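Mannan endo-1,4-beta-mannosidase (Bacillus subtilis, PDB 3CBW) catalyses the endo-hydrolysis of beta-1,4-mannosidic linkages in mannan, galactomannan and glucomannan during the breakdown of glucomannan. Local coordinates at residues S101-G106 / E333-D338; N18-T23 / E161-G166. The protein carries 3 engineered substitutions. One frame throughout, in Å; residues are numbered along the deposited sequence.

Interaction 1: S101-G106 / E333-D338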
ATOM      1  N   SER A 101       0.524  -3.353 -17.621  1.00  9.24           N
ATOM      2  CA  SER A 101      -0.550  -4.019 -18.342  1.00  9.34           C
ATOM      3  C   SER A 101      -1.845  -3.986 -17.552  1.00  9.08           C
ATOM      4  O   SER A 101      -2.931  -3.871 -18.130  1.00  9.53           O
ATOM      5  CB  SER A 101      -0.172  -5.462 -18.650  1.00  9.29           C
ATOM      6  OG  SER A 101       0.962  -5.524 -19.493  1.00 10.38           O
ATOM      7  N   TYR A 102      -1.731  -4.074 -16.225  1.00  8.88           N
ATOM      8  CA  TYR A 102      -2.923  -4.045 -15.383  1.00  8.98           C
ATOM      9  C   TYR A 102      -3.646  -2.716 -15.524  1.00  8.98           C
ATOM     10  O   TYR A 102      -4.881  -2.688 -15.658  1.00  9.50           O
ATOM     11  CB  TYR A 102      -2.597  -4.338 -13.908  1.00  9.35           C
ATOM     12  CG  TYR A 102      -3.675  -5.157 -13.235  1.00  9.08           C
ATOM     13  CD1 TYR A 102      -4.645  -4.562 -12.434  1.00  9.12           C
ATOM     14  CD2 TYR A 102      -3.737  -6.535 -13.423  1.00  9.49           C
ATOM     15  CE1 TYR A 102      -5.647  -5.318 -11.844  1.00  8.81           C
ATOM     16  CE2 TYR A 102      -4.728  -7.302 -12.827  1.00  9.70           C
ATOM     17  CZ  TYR A 102      -5.678  -6.688 -12.034  1.00  8.62           C
ATOM     18  OH  TYR A 102      -6.661  -7.466 -11.471  1.00  9.46           O
ATOM     19  N   TRP A 103      -2.884  -1.620 -15.522  1.00  9.13           N
ATOM     20  CA  TRP A 103      -3.436  -0.289 -15.780  1.00  9.58           C
ATOM     21  C   TRP A 103      -4.068  -0.188 -17.168  1.00  9.89           C
ATOM     22  O   TRP A 103      -5.207   0.288 -17.318  1.00 10.25           O
ATOM     23  CB  TRP A 103      -2.364   0.786 -15.611  1.00 10.51           C
ATOM     24  CG  TRP A 103      -2.793   2.129 -16.122  1.00 10.50           C
ATOM     25  CD1 TRP A 103      -2.405   2.723 -17.290  1.00 11.52           C
ATOM     26  CD2 TRP A 103      -3.728   3.017 -15.509  1.00 10.72           C
ATOM     27  NE1 TRP A 103      -3.031   3.938 -17.431  1.00 11.67           N
ATOM     28  CE2 TRP A 103      -3.846   4.142 -16.350  1.00 11.55           C
ATOM     29  CE3 TRP A 103      -4.466   2.983 -14.318  1.00 11.51           C
ATOM     30  CZ2 TRP A 103      -4.684   5.206 -16.053  1.00 13.15           C
ATOM     31  CZ3 TRP A 103      -5.295   4.049 -14.026  1.00 12.91           C
ATOM     32  CH2 TRP A 103      -5.391   5.150 -14.888  1.00 13.34           C
ATOM     33  N   LYS A 104      -3.332  -0.626 -18.190  1.00 10.08           N
ATOM     34  CA  LYS A 104      -3.846  -0.626 -19.566  1.00 10.91           C
ATOM     35  C   LYS A 104      -5.191  -1.339 -19.665  1.00 11.10           C
ATOM     36  O   LYS A 104      -6.084  -0.904 -20.391  1.00 11.47           O
ATOM     37  CB  LYS A 104      -2.822  -1.296 -20.491  1.00 11.47           C
ATOM     38  CG  LYS A 104      -3.255  -1.486 -21.939  1.00 14.86           C
ATOM     39  CD  LYS A 104      -3.274  -0.179 -22.713  1.00 18.70           C
ATOM     40  CE  LYS A 104      -3.424  -0.421 -24.212  1.00 20.97           C
ATOM     41  NZ  LYS A 104      -2.157  -0.929 -24.822  1.00 22.53           N
ATOM     42  N   ASN A 105      -5.335  -2.422 -18.907  1.00 10.75           N
ATOM     43  CA  ASN A 105      -6.512  -3.273 -18.957  1.00 11.87           C
ATOM     44  C   ASN A 105      -7.560  -3.007 -17.882  1.00 11.48           C
ATOM     45  O   ASN A 105      -8.436  -3.841 -17.633  1.00 12.65           O
ATOM     46  CB  ASN A 105      -6.101  -4.736 -18.996  1.00 12.88           C
ATOM     47  CG  ASN A 105      -5.447  -5.099 -20.300  1.00 15.38           C
ATOM     48  OD1 ASN A 105      -6.041  -4.954 -21.368  1.00 18.35           O
ATOM     49  ND2 ASN A 105      -4.217  -5.566 -20.231  1.00 17.09           N
ATOM     50  N   GLY A 106      -7.482  -1.831 -17.260  1.00 10.75           N
ATOM     51  CA  GLY A 106      -8.601  -1.342 -16.456  1.00 10.81           C
ATOM     52  C   GLY A 106      -8.494  -1.469 -14.947  1.00 10.66           C
ATOM     53  O   GLY A 106      -9.502  -1.332 -14.256  1.00 10.56           O
ATOM     54  N   GLU A 333     -13.907  -1.406 -14.287  1.00 13.22           N
ATOM     55  CA  GLU A 333     -14.992  -0.509 -13.858  1.00 13.77           C
ATOM     56  C   GLU A 333     -14.508   0.884 -13.438  1.00 13.95           C
ATOM     57  O   GLU A 333     -15.269   1.664 -12.861  1.00 14.22           O
ATOM     58  CB  GLU A 333     -15.820  -1.153 -12.744  1.00 14.33           C
ATOM     59  CG  GLU A 333     -16.483  -2.455 -13.147  1.00 16.78           C
ATOM     60  CD  GLU A 333     -17.488  -2.928 -12.114  1.00 19.43           C
ATOM     61  OE1 GLU A 333     -17.077  -3.294 -10.997  1.00 19.42           O
ATOM     62  OE2 GLU A 333     -18.705  -2.926 -12.417  1.00 22.73           O
ATOM     63  N   ILE A 334     -13.258   1.207 -13.747  1.00 14.30           N
ATOM     64  CA  ILE A 334     -12.714   2.540 -13.480  1.00 14.81           C
ATOM     65  C   ILE A 334     -13.100   3.426 -14.658  1.00 15.26           C
ATOM     66  O   ILE A 334     -13.728   4.471 -14.482  1.00 13.90           O
ATOM     67  CB  ILE A 334     -11.179   2.513 -13.276  1.00 14.73           C
ATOM     68  CG1 ILE A 334     -10.830   1.603 -12.089  1.00 14.81           C
ATOM     69  CG2 ILE A 334     -10.639   3.914 -13.042  1.00 15.95           C
ATOM     70  CD1 ILE A 334      -9.343   1.335 -11.906  1.00 15.02           C
ATOM     71  N   TRP A 335     -12.729   2.977 -15.855  1.00 16.72           N
ATOM     72  CA  TRP A 335     -13.073   3.642 -17.107  1.00 18.49           C
ATOM     73  C   TRP A 335     -14.246   2.930 -17.754  1.00 18.85           C
ATOM     74  O   TRP A 335     -14.377   1.705 -17.664  1.00 19.86           O
ATOM     75  CB  TRP A 335     -11.878   3.620 -18.070  1.00 19.51           C
ATOM     76  CG  TRP A 335     -10.609   4.120 -17.448  1.00 21.17           C
ATOM     77  CD1 TRP A 335      -9.670   3.377 -16.786  1.00 21.24           C
ATOM     78  CD2 TRP A 335     -10.157   5.479 -17.396  1.00 22.61           C
ATOM     79  NE1 TRP A 335      -8.655   4.191 -16.338  1.00 23.00           N
ATOM     80  CE2 TRP A 335      -8.928   5.485 -16.699  1.00 22.54           C
ATOM     81  CE3 TRP A 335     -10.663   6.691 -17.886  1.00 22.00           C
ATOM     82  CZ2 TRP A 335      -8.200   6.660 -16.469  1.00 22.70           C
ATOM     83  CZ3 TRP A 335      -9.937   7.859 -17.659  1.00 22.37           C
ATOM     84  CH2 TRP A 335      -8.720   7.833 -16.955  1.00 23.00           C
ATOM     85  N   ASN A 336     -15.109   3.712 -18.389  1.00 18.61           N
ATOM     86  CA  ASN A 336     -16.128   3.187 -19.269  1.00 19.46           C
ATOM     87  C   ASN A 336     -15.672   3.482 -20.691  1.00 18.92           C
ATOM     88  O   ASN A 336     -16.002   4.528 -21.259  1.00 18.80           O
ATOM     89  CB  ASN A 336     -17.479   3.835 -18.965  1.00 20.61           C
ATOM     90  CG  ASN A 336     -18.598   3.297 -19.841  1.00 23.18           C
ATOM     91  OD1 ASN A 336     -18.462   2.246 -20.480  1.00 25.51           O
ATOM     92  ND2 ASN A 336     -19.716   4.017 -19.871  1.00 25.38           N
ATOM     93  N   GLY A 337     -14.875   2.574 -21.252  1.00 18.73           N
ATOM     94  CA  GLY A 337     -14.259   2.792 -22.555  1.00 18.42           C
ATOM     95  C   GLY A 337     -13.389   4.036 -22.521  1.00 18.00           C
ATOM     96  O   GLY A 337     -12.422   4.106 -21.768  1.00 18.13           O
ATOM     97  N   ASP A 338     -13.759   5.042 -23.308  1.00 17.46           N
ATOM     98  CA  ASP A 338     -12.952   6.259 -23.431  1.00 17.61           C
ATOM     99  C   ASP A 338     -13.357   7.343 -22.445  1.00 17.55           C
ATOM    100  O   ASP A 338     -12.817   8.457 -22.477  1.00 17.99           O
ATOM    101  CB  ASP A 338     -12.976   6.798 -24.873  1.00 17.88           C
ATOM    102  CG  ASP A 338     -14.379   7.168 -25.363  1.00 18.32           C
ATOM    103  OD1 ASP A 338     -15.347   7.204 -24.572  1.00 18.47           O
ATOM    104  OD2 ASP A 338     -14.515   7.429 -26.575  1.00 18.88           O
TER
HETATM  105  O   HOH W   1      -7.161   1.482 -15.589  1.00 13.69           O
HETATM  106  O   HOH W   2     -11.493   0.263 -15.738  1.00 17.34           O
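Trp-335 brings the edge of its indole to the face of Trp-103 in an offset edge-to-face pair: the six-membered ring of Trp-103 and the five-membered ring of Trp-335 have centroids 5.3 Å apart and planes at 84°. The closest approach, Trp-103 CH2 to Trp-335 CZ2, is 3.6 Å, and the same CH2 of Trp-103 lies 3.7 Å from Trp-335 NE1. Trp-103 reaches this far because CG stands anti to its backbone N (chi1 169°), carrying the indole out from helix 96-104. CD1 of Ile-334 packs 3.6 Å from the carbonyl O of Gly-106.

Water 1 lies 2.9 Å from Trp-103 O, which it can serve as a donor, and weakly accepts from Trp-335 NE1 at 3.2 Å, in the Trp-335 indole plane at its edge and 3.3 Å above the Trp-103 ring plane, toward its rim. Water 2 donates to Gly-106 O at 3.0 Å and accepts from Trp-335 N at the same distance.

A Schellman motif ends the helix at Gly-106 (its N to Trp-103 O, Gly-107 N to Tyr-102 O), where a CB would press against the carbonyl O of Asn-105, calling for glycine. Farther out, Val-26 and Pro-168 touch Trp-103, while Trp-29 and Ile-108 pack on Ile-334. The C-terminal end of helix 96-104, a helix of the (beta/alpha)8 barrel, and strand 335-336 thus probably rely on dispersion and on both waters staying in place.

Interaction 2: N18-T23 / E161-G166; sequences NAQQTT and ELENQG
Gln-20 points its CB toward the 161-166 turn, and the chain runs on extended beyond CG (chi2 -176°), so that the amide arrives beside Gly-166 and Glu-163. CD comes within 4.0 Å of Glu-163 CG. At the tip the two amide atoms take different partners. NE2 donates a weak hydrogen bond to the backbone O of Glu-163, long at 3.3 Å but nearly straight at 167°, and also touches CG of the same residue. OE1 lies 3.4 Å from Gly-166 CA and accepts from water 3 at 2.7 Å.

The acceptor carbonyl belongs to the C-terminal end of helix 143-163, one of the helices around the (beta/alpha)8 barrel of this family 26 glycoside hydrolase. There a Schellman motif closes the helix: Gly-166 N bonds to Glu-163 O and Val-167 N to Leu-162 O, with Gly-166 at positive phi. Glu-163 O therefore takes two donors, Gly-166 N and Gln-20 NE2. An alanine here, ending at CB, takes away the amide and is likely to leave Glu-163 O without its second donor and water 3 without one of its acceptors.

Water 3 also accepts from Thr-23 OG1 and donates to Gly-166 O. The same carbonyl receives a second water proton from water 4, 2.8 Å away, and water 4 reaches Thr-22 OG1 on its other contact. The carboxylate of Glu-163 is turned 48° from the Gln-20 amide plane, and its OE2 is hydrogen-bonded to the backbone N of Asp-218.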
ATOM      1  N   ASN A  18       3.534  18.498  -9.057  1.00  9.95           N
ATOM      2  CA  ASN A  18       3.872  18.232 -10.448  1.00  9.81           C
ATOM      3  C   ASN A  18       3.356  16.891 -10.931  1.00  9.53           C
ATOM      4  O   ASN A  18       3.832  16.365 -11.932  1.00  9.82           O
ATOM      5  CB  ASN A  18       5.380  18.348 -10.630  1.00 10.74           C
ATOM      6  CG  ASN A  18       5.879  19.739 -10.321  1.00 12.40           C
ATOM      7  OD1 ASN A  18       6.689  19.935  -9.409  1.00 14.87           O
ATOM      8  ND2 ASN A  18       5.344  20.719 -11.025  1.00 12.21           N
ATOM      9  N   ALA A  19       2.365  16.343 -10.237  1.00  9.35           N
ATOM     10  CA  ALA A  19       1.774  15.073 -10.638  1.00  9.31           C
ATOM     11  C   ALA A  19       1.271  15.118 -12.077  1.00  9.85           C
ATOM     12  O   ALA A  19       0.705  16.124 -12.529  1.00 10.17           O
ATOM     13  CB  ALA A  19       0.639  14.710  -9.700  1.00  9.99           C
ATOM     14  N   GLN A  20       1.486  14.021 -12.791  1.00  9.21           N
ATOM     15  CA  GLN A  20       0.964  13.830 -14.144  1.00 10.08           C
ATOM     16  C   GLN A  20      -0.559  13.938 -14.155  1.00  9.65           C
ATOM     17  O   GLN A  20      -1.230  13.600 -13.165  1.00  9.48           O
ATOM     18  CB  GLN A  20       1.369  12.451 -14.667  1.00 10.47           C
ATOM     19  CG  GLN A  20       2.864  12.277 -14.905  1.00 10.94           C
ATOM     20  CD  GLN A  20       3.219  10.935 -15.521  1.00 11.90           C
ATOM     21  OE1 GLN A  20       2.533   9.934 -15.321  1.00 14.02           O
ATOM     22  NE2 GLN A  20       4.314  10.910 -16.268  1.00 14.68           N
ATOM     23  N   GLN A  21      -1.105  14.380 -15.290  1.00 10.65           N
ATOM     24  CA  GLN A  21      -2.549  14.554 -15.414  1.00 10.83           C
ATOM     25  C   GLN A  21      -3.312  13.281 -15.077  1.00 10.40           C
ATOM     26  O   GLN A  21      -4.312  13.340 -14.386  1.00  9.86           O
ATOM     27  CB  GLN A  21      -2.936  15.058 -16.813  1.00 12.13           C
ATOM     28  CG  GLN A  21      -4.438  15.340 -16.983  1.00 15.34           C
ATOM     29  CD  GLN A  21      -4.974  16.340 -15.974  1.00 19.47           C
ATOM     30  OE1 GLN A  21      -4.559  17.500 -15.949  1.00 22.75           O
ATOM     31  NE2 GLN A  21      -5.897  15.897 -15.137  1.00 19.37           N
ATOM     32  N   THR A  22      -2.842  12.129 -15.539  1.00 10.34           N
ATOM     33  CA  THR A  22      -3.578  10.899 -15.272  1.00 10.72           C
ATOM     34  C   THR A  22      -3.632  10.599 -13.773  1.00 10.05           C
ATOM     35  O   THR A  22      -4.676  10.161 -13.252  1.00  9.78           O
ATOM     36  CB  THR A  22      -2.978   9.726 -16.034  1.00 11.25           C
ATOM     37  OG1 THR A  22      -3.120   9.978 -17.432  1.00 13.63           O
ATOM     38  CG2 THR A  22      -3.678   8.428 -15.694  1.00 13.38           C
ATOM     39  N   THR A  23      -2.520  10.844 -13.088  1.00  9.48           N
ATOM     40  CA  THR A  23      -2.451  10.673 -11.646  1.00  9.53           C
ATOM     41  C   THR A  23      -3.376  11.652 -10.931  1.00  9.22           C
ATOM     42  O   THR A  23      -4.072  11.279  -9.990  1.00  8.92           O
ATOM     43  CB  THR A  23      -1.000  10.766 -11.169  1.00  9.51           C
ATOM     44  OG1 THR A  23      -0.288   9.633 -11.683  1.00 10.61           O
ATOM     45  CG2 THR A  23      -0.907  10.749  -9.656  1.00  9.63           C
ATOM     46  N   GLU A 161      10.071   3.390 -14.926  1.00  9.95           N
ATOM     47  CA  GLU A 161       9.559   2.612 -16.048  1.00 10.57           C
ATOM     48  C   GLU A 161       8.035   2.774 -16.174  1.00 10.44           C
ATOM     49  O   GLU A 161       7.494   2.931 -17.266  1.00 10.53           O
ATOM     50  CB  GLU A 161       9.941   1.141 -15.909  1.00 11.29           C
ATOM     51  CG  GLU A 161       9.539   0.335 -17.122  1.00 13.22           C
ATOM     52  CD  GLU A 161       9.888  -1.133 -17.026  1.00 15.03           C
ATOM     53  OE1 GLU A 161      10.387  -1.596 -15.966  1.00 14.72           O
ATOM     54  OE2 GLU A 161       9.642  -1.819 -18.039  1.00 18.45           O
ATOM     55  N   LEU A 162       7.342   2.771 -15.039  1.00  9.86           N
ATOM     56  CA  LEU A 162       5.892   2.953 -15.028  1.00 10.41           C
ATOM     57  C   LEU A 162       5.521   4.391 -15.386  1.00  9.94           C
ATOM     58  O   LEU A 162       4.570   4.620 -16.136  1.00  9.92           O
ATOM     59  CB  LEU A 162       5.314   2.562 -13.658  1.00 10.53           C
ATOM     60  CG  LEU A 162       5.737   1.169 -13.156  1.00 13.84           C
ATOM     61  CD1 LEU A 162       5.395   0.990 -11.691  1.00 15.30           C
ATOM     62  CD2 LEU A 162       5.154   0.060 -13.980  1.00 17.34           C
ATOM     63  N   GLU A 163       6.289   5.357 -14.887  1.00  9.64           N
ATOM     64  CA  GLU A 163       6.027   6.760 -15.179  1.00 10.31           C
ATOM     65  C   GLU A 163       6.123   7.058 -16.673  1.00 10.72           C
ATOM     66  O   GLU A 163       5.371   7.883 -17.196  1.00 10.98           O
ATOM     67  CB  GLU A 163       6.999   7.636 -14.404  1.00 11.01           C
ATOM     68  CG  GLU A 163       6.621   9.100 -14.442  1.00 12.98           C
ATOM     69  CD  GLU A 163       7.688   9.994 -13.906  1.00 14.79           C
ATOM     70  OE1 GLU A 163       8.831   9.519 -13.735  1.00 17.31           O
ATOM     71  OE2 GLU A 163       7.368  11.168 -13.634  1.00 16.15           O
ATOM     72  N   ASN A 164       7.043   6.375 -17.355  1.00 10.73           N
ATOM     73  CA  ASN A 164       7.242   6.566 -18.801  1.00 12.01           C
ATOM     74  C   ASN A 164       6.025   6.190 -19.633  1.00 12.66           C
ATOM     75  O   ASN A 164       5.878   6.653 -20.773  1.00 13.70           O
ATOM     76  CB  ASN A 164       8.460   5.776 -19.282  1.00 12.59           C
ATOM     77  CG  ASN A 164       9.771   6.371 -18.798  1.00 12.46           C
ATOM     78  OD1 ASN A 164       9.819   7.512 -18.353  1.00 14.21           O
ATOM     79  ND2 ASN A 164      10.848   5.598 -18.899  1.00 14.74           N
ATOM     80  N   GLN A 165       5.151   5.363 -19.068  1.00 12.42           N
ATOM     81  CA  GLN A 165       3.890   5.027 -19.732  1.00 13.32           C
ATOM     82  C   GLN A 165       2.696   5.729 -19.076  1.00 12.03           C
ATOM     83  O   GLN A 165       1.543   5.386 -19.351  1.00 11.97           O
ATOM     84  CB  GLN A 165       3.674   3.515 -19.741  1.00 14.60           C
ATOM     85  CG  GLN A 165       4.676   2.742 -20.570  1.00 18.99           C
ATOM     86  CD  GLN A 165       4.251   2.648 -22.013  1.00 24.05           C
ATOM     87  OE1 GLN A 165       4.410   3.596 -22.779  1.00 26.14           O
ATOM     88  NE2 GLN A 165       3.691   1.500 -22.393  1.00 26.21           N
ATOM     89  N   GLY A 166       2.973   6.688 -18.192  1.00 10.90           N
ATOM     90  CA  GLY A 166       1.904   7.459 -17.551  1.00 10.07           C
ATOM     91  C   GLY A 166       1.035   6.657 -16.585  1.00 10.05           C
ATOM     92  O   GLY A 166      -0.123   7.006 -16.368  1.00  9.98           O
TER
HETATM   93  O   HOH W   3       0.096   9.258 -14.389  1.00 13.05           O
HETATM   94  O   HOH W   4      -1.575   8.029 -18.475  1.00 15.82           O

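In the fold
The centres of interactions 1 and 2 are about 15 Å apart, on the same side of the chain's centre. Along the chain their segments alternate: 18-23, 101-106, 161-166, 333-338. Interaction 1 uses helix 96-104 and the short antiparallel strand 335-336, interaction 2 the start of helix 21-32 and the end of helix 143-163. They meet directly where Trp-103 CZ2 packs 3.4 Å from Thr-22 CG2, so helix 96-104 and helix 21-32 link the two. Both are surface contacts away from the residues that, as in related enzymes, probably carry out catalysis and bind substrate; together they tie the N-terminal and C-terminal parts of the chain to helices outside the parallel barrel sheet.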